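Local atomic coordinates of probable outer membrane protein (Pseudomonas aeruginosa, PDB entry 3DWO), a protein that probably carries hydrophobic compounds such as long-chain fatty acids across the bacterial outer membrane, being a beta-barrel channel of the FadL family. Residues P363-N366 and A367-D370; S124-D127 and P128-G132; K346-D349 and Q350-M353. All coordinates share one frame; numbering follows the deposited sequence.

Interaction 1 (P363-N366 and A367-D370); sequences PTHN and ATRD. With C8E ((hydroxyethyloxy)tri(ethyloxy)octane), chain D.
R369 doubles back on T364 and closes a tight turn in the loop that joins strands 351-360 and 378-388 of this FadL-family barrel. Backbone bonds define the turn: the carbonyl oxygen H365 O accepts from T368 N at 3.0 Å and from R369 N at 2.9 Å, so a beta turn (i to i+3) and an alpha turn (i to i+4) overlap on one carbonyl. The guanidinium then bonds across the same turn, with R369 NH1 donating a hydrogen bond to T364 OG1 (3.0 Å), which lies almost in the guanidinium plane. R369 CG stands anti to the backbone N (chi1 -172°), and a bend at chi3 (39°) swings NH1 back to the threonine, whose OG1 also bonds T362. The other arm, NH2, bonds P410 O on strand 395-411; N366 OD1 sits beside it, too close for a reliable reading. Among the weaker packing contacts, H365 keeps its imidazole close to the turn, with T368 N over one ring face and T368 CG2 3.6 Å from H365 NE2. That nitrogen is held by T332, while T368 OG1 bonds Y331 O, so the neighbouring loop secures both. Waters bridge H365 N to T368 OG1, and N366 O to R369 O. On the other branch of T364, the methyl CG2 meets the detergent's terminal carbon C1 (chain D) at 3.7 Å.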
# COMPACT_ATOMS: atom_id res chain seq x y z
N PRO A 363 5.09 -9.18 0.51
CA PRO A 363 4.51 -10.08 -0.50
C PRO A 363 5.37 -10.11 -1.76
O PRO A 363 5.14 -10.92 -2.66
CB PRO A 363 3.13 -9.48 -0.75
CG PRO A 363 3.41 -8.01 -0.62
CD PRO A 363 4.28 -7.95 0.62
N THR A 364 6.36 -9.22 -1.83
CA THR A 364 7.24 -9.17 -2.99
C THR A 364 8.23 -10.32 -2.91
O THR A 364 8.42 -10.92 -1.85
CB THR A 364 8.03 -7.84 -3.03
OG1 THR A 364 8.88 -7.75 -1.88
CG2 THR A 364 7.08 -6.64 -3.05
N HIS A 365 8.84 -10.67 -4.04
CA HIS A 365 9.85 -11.72 -4.06
C HIS A 365 10.92 -11.34 -5.06
O HIS A 365 10.66 -10.61 -6.02
CB HIS A 365 9.25 -13.11 -4.34
CG HIS A 365 8.66 -13.29 -5.71
ND1 HIS A 365 9.21 -14.15 -6.64
CD2 HIS A 365 7.53 -12.80 -6.26
CE1 HIS A 365 8.44 -14.19 -7.71
NE2 HIS A 365 7.41 -13.38 -7.51
N ASN A 366 12.13 -11.83 -4.79
CA ASN A 366 13.33 -11.56 -5.57
C ASN A 366 13.25 -11.51 -7.08
O ASN A 366 13.81 -10.60 -7.69
CB ASN A 366 14.42 -12.56 -5.16
CG ASN A 366 14.89 -12.35 -3.74
OD1 ASN A 366 14.38 -11.48 -3.02
ND2 ASN A 366 15.87 -13.15 -3.31
N ALA A 367 12.58 -12.49 -7.69
CA ALA A 367 12.49 -12.54 -9.14
C ALA A 367 11.75 -11.36 -9.76
O ALA A 367 12.06 -10.96 -10.89
CB ALA A 367 11.84 -13.85 -9.57
N THR A 368 10.80 -10.79 -9.03
CA THR A 368 10.01 -9.69 -9.59
C THR A 368 10.08 -8.32 -8.90
O THR A 368 9.59 -7.33 -9.45
CB THR A 368 8.52 -10.09 -9.64
OG1 THR A 368 8.03 -10.28 -8.30
CG2 THR A 368 8.34 -11.39 -10.42
N ARG A 369 10.66 -8.25 -7.71
CA ARG A 369 10.71 -6.96 -7.03
C ARG A 369 11.41 -5.90 -7.88
O ARG A 369 12.44 -6.16 -8.49
CB ARG A 369 11.41 -7.08 -5.68
CG ARG A 369 11.33 -5.82 -4.81
CD ARG A 369 11.72 -6.16 -3.39
NE ARG A 369 12.82 -7.11 -3.42
CZ ARG A 369 12.81 -8.30 -2.84
NH1 ARG A 369 11.75 -8.72 -2.16
NH2 ARG A 369 13.85 -9.09 -2.98
N ASP A 370 10.82 -4.71 -7.92
CA ASP A 370 11.38 -3.61 -8.69
C ASP A 370 11.41 -2.33 -7.86
O ASP A 370 11.01 -2.33 -6.70
CB ASP A 370 10.59 -3.42 -9.99
CG ASP A 370 9.16 -3.01 -9.74
OD1 ASP A 370 8.83 -2.70 -8.58
OD2 ASP A 370 8.37 -2.99 -10.72
C1 C8E D . 7.10 -5.02 -6.35
C2 C8E D . 6.54 -3.95 -7.17
C3 C8E D . 5.10 -4.01 -7.39
C4 C8E D . 4.73 -2.82 -8.13
C5 C8E D . 3.27 -2.58 -7.95
C6 C8E D . 2.95 -1.20 -8.27
C7 C8E D . 1.54 -1.33 -8.55
C8 C8E D . 0.82 -0.15 -8.00
O9 C8E D . -0.12 0.67 -8.68
C10 C8E D . 0.30 1.37 -9.84
C11 C8E D . -0.90 2.13 -10.31
O12 C8E D . -1.58 1.39 -11.34
C13 C8E D . -1.56 1.99 -12.67
C14 C8E D . -0.42 1.84 -13.73
O15 C8E D . -0.44 1.45 -15.14
C16 C8E D . -0.29 0.03 -15.31
C17 C8E D . 1.17 -0.45 -15.48
O18 C8E D . 2.26 0.44 -15.80
C19 C8E D . 2.49 0.57 -17.23
C20 C8E D . 3.87 0.26 -17.91
O21 C8E D . 4.80 1.33 -18.12
O HOH W 1 7.78 -8.63 -6.08
O HOH W 2 14.20 -8.08 -8.25

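Interaction 2 (S124-D127 and P128-G132); sequences STWD and PNWKG
D127 OD1 accepts two donors, N129 N at 3.0 Å and the amide ND2 of N86 in another loop. N129 meets it on the anti side of the carboxylate, 32° out of its plane, where CG set anti to the backbone N (chi1 -179°) places the oxygen. The same residue's carbonyl, D127 O, takes W130 N at 3.0 Å and closes a type I beta turn. That turn brings W130 back against W126. The indoles form an offset stack, the five-membered ring of W126 and the six-membered ring of W130 lying 4.4 Å apart by centroids with planes at 12°. W126 CB pushes over the same face of W130, a CH-pi contact 3.5 Å from the centroid of its five-membered ring. On the far face G132 N lies 3.3 Å above the plane, so W130 is sandwiched. Both ring nitrogens have backbone partners, W126 NE1 bonding P371 O and W130 NE1 bonding A136 O, which helps to fix how each indole is rotated. Y58 of strand 44-63 adds an edge-to-face contact to W130. The whole is an Asx turn combined with a type I beta turn at the end of barrel strand 110-125, with a buried tryptophan pair beside it.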
# COMPACT_ATOMS: atom_id res chain seq x y z
N SER A 124 6.83 6.29 -4.44
CA SER A 124 8.26 6.26 -4.65
C SER A 124 8.51 7.12 -5.88
O SER A 124 7.86 6.95 -6.91
CB SER A 124 8.77 4.81 -4.86
OG SER A 124 8.13 4.15 -5.95
N THR A 125 9.44 8.07 -5.75
CA THR A 125 9.76 8.96 -6.86
C THR A 125 11.27 9.03 -7.05
O THR A 125 11.98 9.65 -6.26
CB THR A 125 9.20 10.39 -6.62
OG1 THR A 125 9.74 10.93 -5.41
CG2 THR A 125 7.69 10.35 -6.50
N TRP A 126 11.76 8.38 -8.10
CA TRP A 126 13.19 8.37 -8.39
C TRP A 126 13.52 9.50 -9.35
O TRP A 126 12.69 9.89 -10.17
CB TRP A 126 13.61 7.04 -9.02
CG TRP A 126 13.19 5.84 -8.22
CD1 TRP A 126 12.02 5.14 -8.33
CD2 TRP A 126 13.93 5.23 -7.15
NE1 TRP A 126 11.99 4.13 -7.38
CE2 TRP A 126 13.15 4.17 -6.65
CE3 TRP A 126 15.18 5.49 -6.57
CZ2 TRP A 126 13.58 3.36 -5.59
CZ3 TRP A 126 15.61 4.69 -5.50
CH2 TRP A 126 14.80 3.63 -5.03
N ASP A 127 14.73 10.03 -9.24
CA ASP A 127 15.17 11.09 -10.13
C ASP A 127 14.91 10.59 -11.55
O ASP A 127 15.30 9.48 -11.89
CB ASP A 127 16.65 11.38 -9.91
CG ASP A 127 17.16 12.50 -10.79
OD1 ASP A 127 17.46 12.25 -11.98
OD2 ASP A 127 17.24 13.64 -10.29
N PRO A 128 14.24 11.40 -12.39
CA PRO A 128 13.89 11.08 -13.78
C PRO A 128 15.00 10.53 -14.66
O PRO A 128 14.75 9.75 -15.57
CB PRO A 128 13.34 12.40 -14.31
CG PRO A 128 12.75 13.02 -13.08
CD PRO A 128 13.83 12.77 -12.06
N ASN A 129 16.24 10.95 -14.41
CA ASN A 129 17.33 10.48 -15.24
C ASN A 129 18.21 9.44 -14.56
O ASN A 129 19.34 9.22 -14.99
CB ASN A 129 18.17 11.66 -15.72
CG ASN A 129 18.66 11.47 -17.14
OD1 ASN A 129 17.86 11.29 -18.06
ND2 ASN A 129 19.98 11.50 -17.32
N TRP A 130 17.70 8.79 -13.51
CA TRP A 130 18.49 7.79 -12.81
C TRP A 130 18.70 6.52 -13.64
O TRP A 130 17.99 6.27 -14.60
CB TRP A 130 17.87 7.46 -11.43
CG TRP A 130 16.74 6.47 -11.42
CD1 TRP A 130 15.53 6.58 -12.05
CD2 TRP A 130 16.69 5.24 -10.68
NE1 TRP A 130 14.73 5.50 -11.75
CE2 TRP A 130 15.43 4.66 -10.91
CE3 TRP A 130 17.61 4.57 -9.85
CZ2 TRP A 130 15.04 3.44 -10.33
CZ3 TRP A 130 17.22 3.36 -9.28
CH2 TRP A 130 15.95 2.81 -9.52
N LYS A 131 19.70 5.74 -13.25
CA LYS A 131 20.07 4.52 -13.96
C LYS A 131 18.97 3.47 -14.09
O LYS A 131 19.04 2.61 -14.96
CB LYS A 131 21.29 3.89 -13.29
CG LYS A 131 21.02 3.30 -11.91
CD LYS A 131 22.30 2.72 -11.30
CE LYS A 131 23.30 3.82 -10.95
NZ LYS A 131 24.57 3.26 -10.38
N GLY A 132 17.98 3.54 -13.21
CA GLY A 132 16.88 2.59 -13.27
C GLY A 132 15.62 3.18 -13.89
O GLY A 132 14.54 2.63 -13.72

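Interaction 3 (K346-D349 and Q350-M353); sequences KVTD and QWTM. With C8E ((hydroxyethyloxy)tri(ethyloxy)octane), chain J.
T348 and W351 exchange bonds in both directions. The hydroxyl T348 OG1 accepts W351 N at 2.8 Å and Q350 N at 2.9 Å, and it lies near the plane of the W351 indole, at the ring's edge. T348 chi1 of 71° tucks OG1 back over the chain, between the backbone N and carbonyl carbon, where both amides can reach it. In return W351 O receives two donors from one face of its plane: T348 N at 3.2 Å, nearly straight, and V347 N at 3.0 Å, more bent. Beside this polar knot the side chains of V347 and M353 meet, V347 CG2 pressing on M353 CE at 3.3 Å, tighter than usual van der Waals contact. M353 also faces the detergent of chain J, its SD 3.8 Å from C4 of the alkyl tail. Further out, K346 and T352 form an antiparallel non-hydrogen-bonded pair, 4.1 Å from CA to CA, which sets the register of the two strands. The adjacent strand 378-388 supports the second half of the turn: Q350 and T352 make backbone bonds to R388 and G386, while the W351 ring meets Y387 with planes at about 45°. Detergent beside M353 suggests that this side faces the membrane's apolar part. The arrangement is an ST turn in the tight connection of a beta hairpin, joining strands 336-346 and 351-360 of the barrel.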
# COMPACT_ATOMS: atom_id res chain seq x y z
N LYS A 346 -2.52 0.81 32.42
CA LYS A 346 -3.05 2.01 33.04
C LYS A 346 -2.16 2.39 34.22
O LYS A 346 -2.09 1.67 35.22
CB LYS A 346 -4.48 1.78 33.52
CG LYS A 346 -5.43 1.39 32.40
CD LYS A 346 -6.74 0.84 32.93
CE LYS A 346 -7.61 0.33 31.79
NZ LYS A 346 -8.86 -0.32 32.28
N VAL A 347 -1.46 3.51 34.08
CA VAL A 347 -0.57 3.98 35.13
C VAL A 347 -1.37 4.63 36.25
O VAL A 347 -1.12 4.41 37.43
CB VAL A 347 0.43 5.01 34.57
CG1 VAL A 347 1.43 5.40 35.64
CG2 VAL A 347 1.13 4.43 33.36
N THR A 348 -2.35 5.44 35.85
CA THR A 348 -3.23 6.13 36.79
C THR A 348 -4.61 6.10 36.17
O THR A 348 -4.85 5.37 35.21
CB THR A 348 -2.81 7.60 36.98
OG1 THR A 348 -3.10 8.34 35.79
CG2 THR A 348 -1.32 7.71 37.28
N ASP A 349 -5.53 6.89 36.71
CA ASP A 349 -6.88 6.93 36.17
C ASP A 349 -6.89 7.82 34.94
O ASP A 349 -7.82 7.77 34.14
CB ASP A 349 -7.85 7.47 37.22
CG ASP A 349 -7.89 6.62 38.47
OD1 ASP A 349 -8.07 5.39 38.35
OD2 ASP A 349 -7.75 7.17 39.58
N GLN A 350 -5.85 8.63 34.80
CA GLN A 350 -5.72 9.55 33.68
C GLN A 350 -4.79 8.98 32.61
O GLN A 350 -5.17 8.88 31.44
CB GLN A 350 -5.13 10.89 34.14
CG GLN A 350 -5.81 11.52 35.35
CD GLN A 350 -7.22 11.97 35.06
OE1 GLN A 350 -8.12 11.15 34.88
NE2 GLN A 350 -7.42 13.29 35.01
N TRP A 351 -3.59 8.60 33.02
CA TRP A 351 -2.58 8.06 32.12
C TRP A 351 -2.59 6.57 31.85
O TRP A 351 -2.88 5.76 32.72
CB TRP A 351 -1.18 8.44 32.61
CG TRP A 351 -0.86 9.88 32.45
CD1 TRP A 351 -0.97 10.86 33.40
CD2 TRP A 351 -0.45 10.53 31.24
NE1 TRP A 351 -0.65 12.08 32.85
CE2 TRP A 351 -0.33 11.91 31.53
CE3 TRP A 351 -0.17 10.09 29.94
CZ2 TRP A 351 0.05 12.84 30.57
CZ3 TRP A 351 0.20 11.02 28.99
CH2 TRP A 351 0.32 12.38 29.31
N THR A 352 -2.24 6.22 30.61
CA THR A 352 -2.15 4.84 30.18
C THR A 352 -0.97 4.76 29.22
O THR A 352 -0.75 5.66 28.41
CB THR A 352 -3.44 4.38 29.47
OG1 THR A 352 -3.22 3.10 28.86
CG2 THR A 352 -3.85 5.38 28.41
N MET A 353 -0.19 3.69 29.33
CA MET A 353 0.98 3.49 28.48
C MET A 353 0.81 2.28 27.59
O MET A 353 0.22 1.28 27.99
CB MET A 353 2.23 3.30 29.34
CG MET A 353 2.79 4.57 29.92
SD MET A 353 4.27 4.24 30.89
CE MET A 353 4.05 5.38 32.26
C1 C8E J . 5.85 7.61 27.02
C2 C8E J . 5.30 6.41 26.41
C3 C8E J . 6.17 5.24 26.47
C4 C8E J . 5.53 4.26 27.33
C5 C8E J . 5.95 2.90 26.92
C6 C8E J . 6.59 2.21 28.03
C7 C8E J . 6.38 0.84 27.62
C8 C8E J . 7.43 0.01 28.24
O9 C8E J . 8.42 -0.77 27.59
C10 C8E J . 8.03 -1.81 26.71

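In the fold
Strand 351-360 connects two of the sites: interaction 3 turns the chain into it and interaction 1 follows its far end, their centres 44 Å apart. Interaction 2 lies with interaction 1 toward the same end of the barrel, with centres 19 Å and nearest atoms about 6 Å apart. They do not touch, but P371 and R372, just after D370, bond the strand end of interaction 2, R372 O meeting S124 OG. Interactions 2 and 3 are 48 Å apart by centres. Different detergent molecules lie at interactions 1 and 3: one C8E touches T364 and another lies against M353. The W126 side chain of interaction 2 is about 8 Å from a bound C8E.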